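Local coordinates for protein oxidase/hydroxylase (Streptomyces hygroscopicus subsp. hygroscopicus, PDB 4XCB) that probably acts as a metal- and 2-oxoglutarate-dependent oxygenase of the phytanoyl-CoA dioxygenase family in orthosomycin biosynthesis, and binds hygromycin B beside its metal centre, at residues R95-S100 with E217-L222; Q149-G154 with D192-S197. One frame throughout, in Å; residues are numbered along the deposited sequence.

Contact 1: residues R95-S100 with E217-L222; sequences RRTKDS and EGDRLL. With AKG (2-oxoglutaric acid), chain F.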
loop_
_atom_site.group_PDB
_atom_site.type_symbol
_atom_site.label_atom_id
_atom_site.label_comp_id
_atom_site.label_asym_id
_atom_site.label_seq_id
_atom_site.Cartn_x
_atom_site.Cartn_y
_atom_site.Cartn_z
ATOM N N ARG A 95 -2.969 -20.380 31.895
ATOM C CA ARG A 95 -3.193 -20.138 33.308
ATOM C C ARG A 95 -1.899 -19.640 33.937
ATOM O O ARG A 95 -0.888 -20.326 33.869
ATOM C CB ARG A 95 -3.659 -21.410 34.011
ATOM C CG ARG A 95 -3.939 -21.206 35.485
ATOM C CD ARG A 95 -4.344 -22.501 36.155
ATOM N NE ARG A 95 -5.560 -23.042 35.548
ATOM C CZ ARG A 95 -6.785 -22.667 35.905
ATOM N NH1 ARG A 95 -6.945 -21.764 36.866
ATOM N NH2 ARG A 95 -7.845 -23.182 35.304
ATOM N N ARG A 96 -1.932 -18.458 34.542
ATOM C CA ARG A 96 -0.722 -17.856 35.101
ATOM C C ARG A 96 -0.863 -17.483 36.567
ATOM O O ARG A 96 -1.937 -17.093 37.021
ATOM C CB ARG A 96 -0.335 -16.605 34.312
ATOM C CG ARG A 96 0.350 -16.901 32.996
ATOM C CD ARG A 96 0.465 -15.646 32.165
ATOM N NE ARG A 96 1.062 -14.548 32.913
ATOM C CZ ARG A 96 1.129 -13.293 32.466
ATOM N NH1 ARG A 96 0.638 -12.988 31.274
ATOM N NH2 ARG A 96 1.677 -12.338 33.206
ATOM N N THR A 97 0.244 -17.577 37.289
ATOM C CA THR A 97 0.290 -17.130 38.675
ATOM C C THR A 97 1.357 -16.051 38.810
ATOM O O THR A 97 1.971 -15.657 37.816
ATOM C CB THR A 97 0.572 -18.303 39.637
ATOM O OG1 THR A 97 1.840 -18.886 39.325
ATOM C CG2 THR A 97 -0.510 -19.372 39.497
ATOM N N LYS A 98 1.567 -15.558 40.028
ATOM C CA LYS A 98 2.475 -14.437 40.247
ATOM C C LYS A 98 3.896 -14.722 39.751
ATOM O O LYS A 98 4.353 -15.862 39.773
ATOM C CB LYS A 98 2.505 -14.060 41.732
ATOM C CG LYS A 98 3.312 -15.013 42.594
ATOM C CD LYS A 98 3.432 -14.503 44.020
ATOM C CE LYS A 98 2.388 -15.148 44.911
ATOM N NZ LYS A 98 2.526 -14.705 46.329
ATOM N N ASP A 99 4.558 -13.657 39.297
ATOM C CA ASP A 99 5.918 -13.673 38.749
ATOM C C ASP A 99 5.972 -14.176 37.305
ATOM O O ASP A 99 7.061 -14.373 36.765
ATOM C CB ASP A 99 6.865 -14.504 39.628
ATOM N N SER A 100 4.812 -14.365 36.677
ATOM C CA SER A 100 4.765 -14.711 35.249
ATOM C C SER A 100 4.702 -13.447 34.391
ATOM O O SER A 100 4.246 -12.402 34.849
ATOM C CB SER A 100 3.569 -15.622 34.944
ATOM O OG SER A 100 2.350 -14.982 35.278
ATOM N N GLU A 217 -1.952 -12.106 43.586
ATOM C CA GLU A 217 -2.477 -13.434 43.883
ATOM C C GLU A 217 -3.684 -13.773 43.008
ATOM O O GLU A 217 -4.330 -12.885 42.457
ATOM C CB GLU A 217 -2.877 -13.526 45.360
ATOM C CG GLU A 217 -1.776 -13.176 46.339
ATOM C CD GLU A 217 -0.706 -14.240 46.422
ATOM O OE1 GLU A 217 -0.946 -15.371 45.947
ATOM O OE2 GLU A 217 0.377 -13.948 46.968
ATOM N N GLY A 218 -4.006 -15.055 42.913
ATOM C CA GLY A 218 -5.136 -15.486 42.111
ATOM C C GLY A 218 -4.699 -15.791 40.696
ATOM O O GLY A 218 -3.854 -15.088 40.146
ATOM N N ASP A 219 -5.263 -16.841 40.111
ATOM C CA ASP A 219 -4.885 -17.248 38.756
ATOM C C ASP A 219 -5.336 -16.263 37.693
ATOM O O ASP A 219 -6.466 -15.778 37.715
ATOM C CB ASP A 219 -5.468 -18.617 38.411
ATOM C CG ASP A 219 -4.778 -19.747 39.137
ATOM O OD1 ASP A 219 -5.120 -20.920 38.862
ATOM O OD2 ASP A 219 -3.898 -19.463 39.977
ATOM N N ARG A 220 -4.450 -16.001 36.740
ATOM C CA ARG A 220 -4.806 -15.224 35.562
ATOM C C ARG A 220 -5.139 -16.232 34.478
ATOM O O ARG A 220 -4.350 -17.137 34.213
ATOM C CB ARG A 220 -3.658 -14.304 35.148
ATOM C CG ARG A 220 -3.925 -13.409 33.953
ATOM C CD ARG A 220 -2.590 -12.854 33.438
ATOM N NE ARG A 220 -2.747 -11.738 32.508
ATOM C CZ ARG A 220 -2.943 -11.883 31.203
ATOM N NH1 ARG A 220 -3.039 -13.104 30.684
ATOM N NH2 ARG A 220 -3.062 -10.807 30.428
ATOM N N LEU A 221 -6.309 -16.088 33.860
ATOM C CA LEU A 221 -6.840 -17.167 33.025
ATOM C C LEU A 221 -7.512 -16.666 31.748
ATOM O O LEU A 221 -8.306 -15.733 31.773
ATOM C CB LEU A 221 -7.841 -17.999 33.832
ATOM C CG LEU A 221 -8.191 -19.369 33.244
ATOM C CD1 LEU A 221 -6.958 -20.256 33.169
ATOM C CD2 LEU A 221 -9.273 -20.032 34.084
ATOM N N LEU A 222 -7.204 -17.304 30.627
ATOM C CA LEU A 222 -7.887 -16.965 29.393
ATOM C C LEU A 222 -7.778 -18.096 28.401
ATOM O O LEU A 222 -6.970 -19.003 28.571
ATOM C CB LEU A 222 -7.324 -15.686 28.772
ATOM C CG LEU A 222 -6.028 -15.835 27.977
ATOM C CD1 LEU A 222 -5.735 -14.572 27.206
ATOM C CD2 LEU A 222 -4.866 -16.178 28.879
HETATM C C1 AKG F . -0.645 -14.780 23.290
HETATM O O1 AKG F . 0.001 -14.755 22.195
HETATM O O2 AKG F . -1.016 -15.881 23.797
HETATM C C2 AKG F . -0.979 -13.489 23.987
HETATM O O5 AKG F . -0.708 -12.454 23.407
HETATM C C3 AKG F . -1.588 -13.512 25.379
HETATM C C4 AKG F . -2.324 -12.243 25.740
HETATM C C5 AKG F . -2.650 -12.241 27.226
HETATM O O3 AKG F . -3.383 -11.333 27.707
HETATM O O4 AKG F . -2.184 -13.151 27.965
HETATM O O HOH W 1 -0.879 -15.722 41.791
#
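Strand 86-96 at its end and strand 220-229 at its start, antiparallel neighbours in the double-stranded beta-helix, meet here. Arg96 and Arg220 form a hydrogen-bonded pair: Arg96 N donates to Arg220 O and Arg220 N to Arg96 O, the latter nearly straight at 175°. Their side chains share one face. Followed outward, Arg220 starts with CB 3.8 Å from Arg96 O; CG stands anti to the backbone N (chi1 -178°) and the chain stays extended to NE. CD lies over the centre of the Arg96 guanidinium, 3.9 Å from Arg96 CZ, and Arg220 NE meets Arg96 NH1 at 3.8 Å. The last torsion turns the guanidinium, and the two groups stack at 19° between planes, Arg96 NH1 over the rim of the other. Arg96 NE bonds in plane to Ser100 OG, inside the type II turn 97-100. The cost of stacking like charges is probably eased by the C5 carboxylate of 2-oxoglutarate. On the other face Arg95 NH1 reaches the anti lone pair of Asp219 OD1 in a salt bridge, while Leu221 CD1 sits over the Arg95 guanidinium. The tip of Arg220 ends on the cosubstrate: NH1 meets O4 at 2.9 Å, and NH2 meets O3 at 2.8 Å.

Contact 2: residues Q149-G154 with D192-S197; sequences QSPEDG and DVFVRS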
loop_
_atom_site.group_PDB
_atom_site.type_symbol
_atom_site.label_atom_id
_atom_site.label_comp_id
_atom_site.label_asym_id
_atom_site.label_seq_id
_atom_site.Cartn_x
_atom_site.Cartn_y
_atom_site.Cartn_z
ATOM N N GLN A 149 -7.212 -5.745 36.001
ATOM C CA GLN A 149 -7.594 -4.343 36.132
ATOM C C GLN A 149 -6.435 -3.418 36.508
ATOM O O GLN A 149 -6.626 -2.224 36.721
ATOM C CB GLN A 149 -8.718 -4.212 37.164
ATOM C CG GLN A 149 -10.057 -4.754 36.678
ATOM C CD GLN A 149 -10.647 -3.930 35.548
ATOM O OE1 GLN A 149 -11.052 -2.786 35.748
ATOM N NE2 GLN A 149 -10.699 -4.510 34.351
ATOM N N SER A 150 -5.236 -3.976 36.590
ATOM C CA SER A 150 -4.055 -3.172 36.863
ATOM C C SER A 150 -2.866 -3.772 36.144
ATOM O O SER A 150 -2.911 -4.928 35.748
ATOM C CB SER A 150 -3.781 -3.103 38.363
ATOM O OG SER A 150 -3.350 -4.362 38.841
ATOM N N PRO A 151 -1.797 -2.989 35.964
ATOM C CA PRO A 151 -0.565 -3.574 35.435
ATOM C C PRO A 151 -0.098 -4.802 36.216
ATOM O O PRO A 151 0.315 -5.786 35.620
ATOM C CB PRO A 151 0.433 -2.426 35.561
ATOM C CG PRO A 151 -0.406 -1.223 35.354
ATOM C CD PRO A 151 -1.710 -1.519 36.046
ATOM N N GLU A 152 -0.196 -4.769 37.543
ATOM C CA GLU A 152 0.329 -5.869 38.341
ATOM C C GLU A 152 -0.547 -7.115 38.279
ATOM O O GLU A 152 -0.153 -8.163 38.778
ATOM C CB GLU A 152 0.519 -5.448 39.805
ATOM C CG GLU A 152 -0.396 -4.353 40.253
ATOM C CD GLU A 152 0.051 -2.995 39.742
ATOM O OE1 GLU A 152 1.266 -2.702 39.788
ATOM O OE2 GLU A 152 -0.806 -2.233 39.264
ATOM N N ASP A 153 -1.721 -7.007 37.662
ATOM C CA ASP A 153 -2.493 -8.207 37.313
ATOM C C ASP A 153 -1.915 -8.887 36.068
ATOM O O ASP A 153 -2.370 -9.958 35.665
ATOM C CB ASP A 153 -3.967 -7.860 37.078
ATOM C CG ASP A 153 -4.762 -7.738 38.372
ATOM O OD1 ASP A 153 -4.343 -8.328 39.388
ATOM O OD2 ASP A 153 -5.814 -7.067 38.362
ATOM N N GLY A 154 -0.916 -8.262 35.457
ATOM C CA GLY A 154 -0.347 -8.776 34.224
ATOM C C GLY A 154 -1.174 -8.334 33.036
ATOM O O GLY A 154 -1.528 -9.135 32.162
ATOM N N ASP A 192 -1.315 -0.109 28.140
ATOM C CA ASP A 192 -1.951 -1.236 28.811
ATOM C C ASP A 192 -3.436 -1.299 28.507
ATOM O O ASP A 192 -4.081 -0.270 28.253
ATOM C CB ASP A 192 -1.753 -1.136 30.322
ATOM C CG ASP A 192 -0.307 -1.236 30.724
ATOM O OD1 ASP A 192 0.206 -2.368 30.750
ATOM O OD2 ASP A 192 0.312 -0.189 31.028
ATOM N N VAL A 193 -3.972 -2.515 28.563
ATOM C CA VAL A 193 -5.389 -2.760 28.319
ATOM C C VAL A 193 -5.966 -3.557 29.468
ATOM O O VAL A 193 -5.440 -4.615 29.816
ATOM C CB VAL A 193 -5.625 -3.546 27.013
ATOM C CG1 VAL A 193 -7.111 -3.844 26.837
ATOM C CG2 VAL A 193 -5.086 -2.784 25.821
ATOM N N PHE A 194 -7.049 -3.059 30.061
ATOM C CA PHE A 194 -7.656 -3.741 31.193
ATOM C C PHE A 194 -8.946 -4.408 30.766
ATOM O O PHE A 194 -9.663 -3.898 29.910
ATOM C CB PHE A 194 -7.878 -2.746 32.332
ATOM C CG PHE A 194 -6.635 -2.005 32.700
ATOM C CD1 PHE A 194 -5.485 -2.702 33.031
ATOM C CD2 PHE A 194 -6.592 -0.627 32.654
ATOM C CE1 PHE A 194 -4.318 -2.042 33.349
ATOM C CE2 PHE A 194 -5.423 0.051 32.974
ATOM C CZ PHE A 194 -4.284 -0.656 33.319
ATOM N N VAL A 195 -9.219 -5.585 31.318
ATOM C CA VAL A 195 -10.386 -6.349 30.893
ATOM C C VAL A 195 -11.114 -6.968 32.071
ATOM O O VAL A 195 -10.547 -7.117 33.154
ATOM C CB VAL A 195 -10.000 -7.491 29.898
ATOM C CG1 VAL A 195 -9.556 -6.916 28.559
ATOM C CG2 VAL A 195 -8.922 -8.379 30.490
ATOM N N ARG A 196 -12.369 -7.341 31.840
ATOM C CA ARG A 196 -13.162 -8.072 32.823
ATOM C C ARG A 196 -13.410 -9.481 32.330
ATOM O O ARG A 196 -13.344 -9.734 31.123
ATOM C CB ARG A 196 -14.490 -7.361 33.089
ATOM C CG ARG A 196 -14.314 -6.024 33.776
ATOM C CD ARG A 196 -13.901 -6.187 35.231
ATOM N NE ARG A 196 -14.087 -4.928 35.950
ATOM C CZ ARG A 196 -13.948 -4.770 37.264
ATOM N NH1 ARG A 196 -13.617 -5.798 38.037
ATOM N NH2 ARG A 196 -14.144 -3.572 37.806
ATOM N N SER A 197 -13.648 -10.395 33.264
ATOM C CA SER A 197 -13.996 -11.769 32.942
ATOM C C SER A 197 -15.215 -11.773 32.018
ATOM O O SER A 197 -16.226 -11.136 32.318
ATOM C CB SER A 197 -14.256 -12.556 34.239
ATOM O OG SER A 197 -14.607 -13.894 33.963
HETATM O O HOH W 2 -11.860 -3.274 31.937
#
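Gln149 and Arg196 cross at about a right angle as chains, yet their flat ends lie nearly parallel, amide and guanidinium planes 10° apart. This stack is the polar half of a surface contact between the loop following strand 139-144 and the segment that runs on from strand 190-193 of the double-stranded beta-helix. Gln149 leaves its backbone away from 192-197, but a bend at chi2 (-67°) turns the amide back, so that CD stands 3.6 Å from Arg196 NE, over the rim of the guanidinium face. Held this way, Gln149 NE2 also makes a weak hydrogen bond of 2.9 Å to Val195 O, and a water accepts from NE2 and donates weakly to Phe194 O.

The apolar half is the Phe194 ring, which leaves its backbone toward the loop. One ring face carries Gln149 O, offset toward the rim; the peptide from Ser150 to Pro151 approaches obliquely, with Ser150 C 3.6 Å from Phe194 CE1. Pro151 CD meets the same ring atom, Phe194 CE1, at 3.8 Å. Bonds within the loop help to shape it: Gln149 N donates almost straight, at 172°, to the anti lone pair of Asp153 OD2, and Gly154 N to Pro151 O.

Arg196 has its strongest polar partner elsewhere, in a salt bridge from NH1 to Asp147 OD1, while the neutral amide lies on one guanidinium face. No salt bridge links the two segments and their one direct hydrogen bond is weak, which is consistent with a contact held mainly by van der Waals and dipolar forces.

From the N terminus, the chain leaves strand 86-96 at 95-100, runs through strands 102-105 and 139-144, and enters the loop 149-154. Contact 2 closes the shorter circuit, of 37 intervening residues, after strand 156-159, when 192-197, beginning in strand 190-193, passes that loop. Contact 1 closes the longer one, of 116 residues, at 217-222, so contact 2 lies wholly within it and the two do not cross. Contact 1 joins adjacent strands of the larger sheet; contact 2 links the loop between the two sheets to the chain leaving strand 190-193, an outermost strand of the smaller sheet within this chain. Their centres are 12 Å apart, and Arg220 NH2 touches Gly154 O at 2.9 Å.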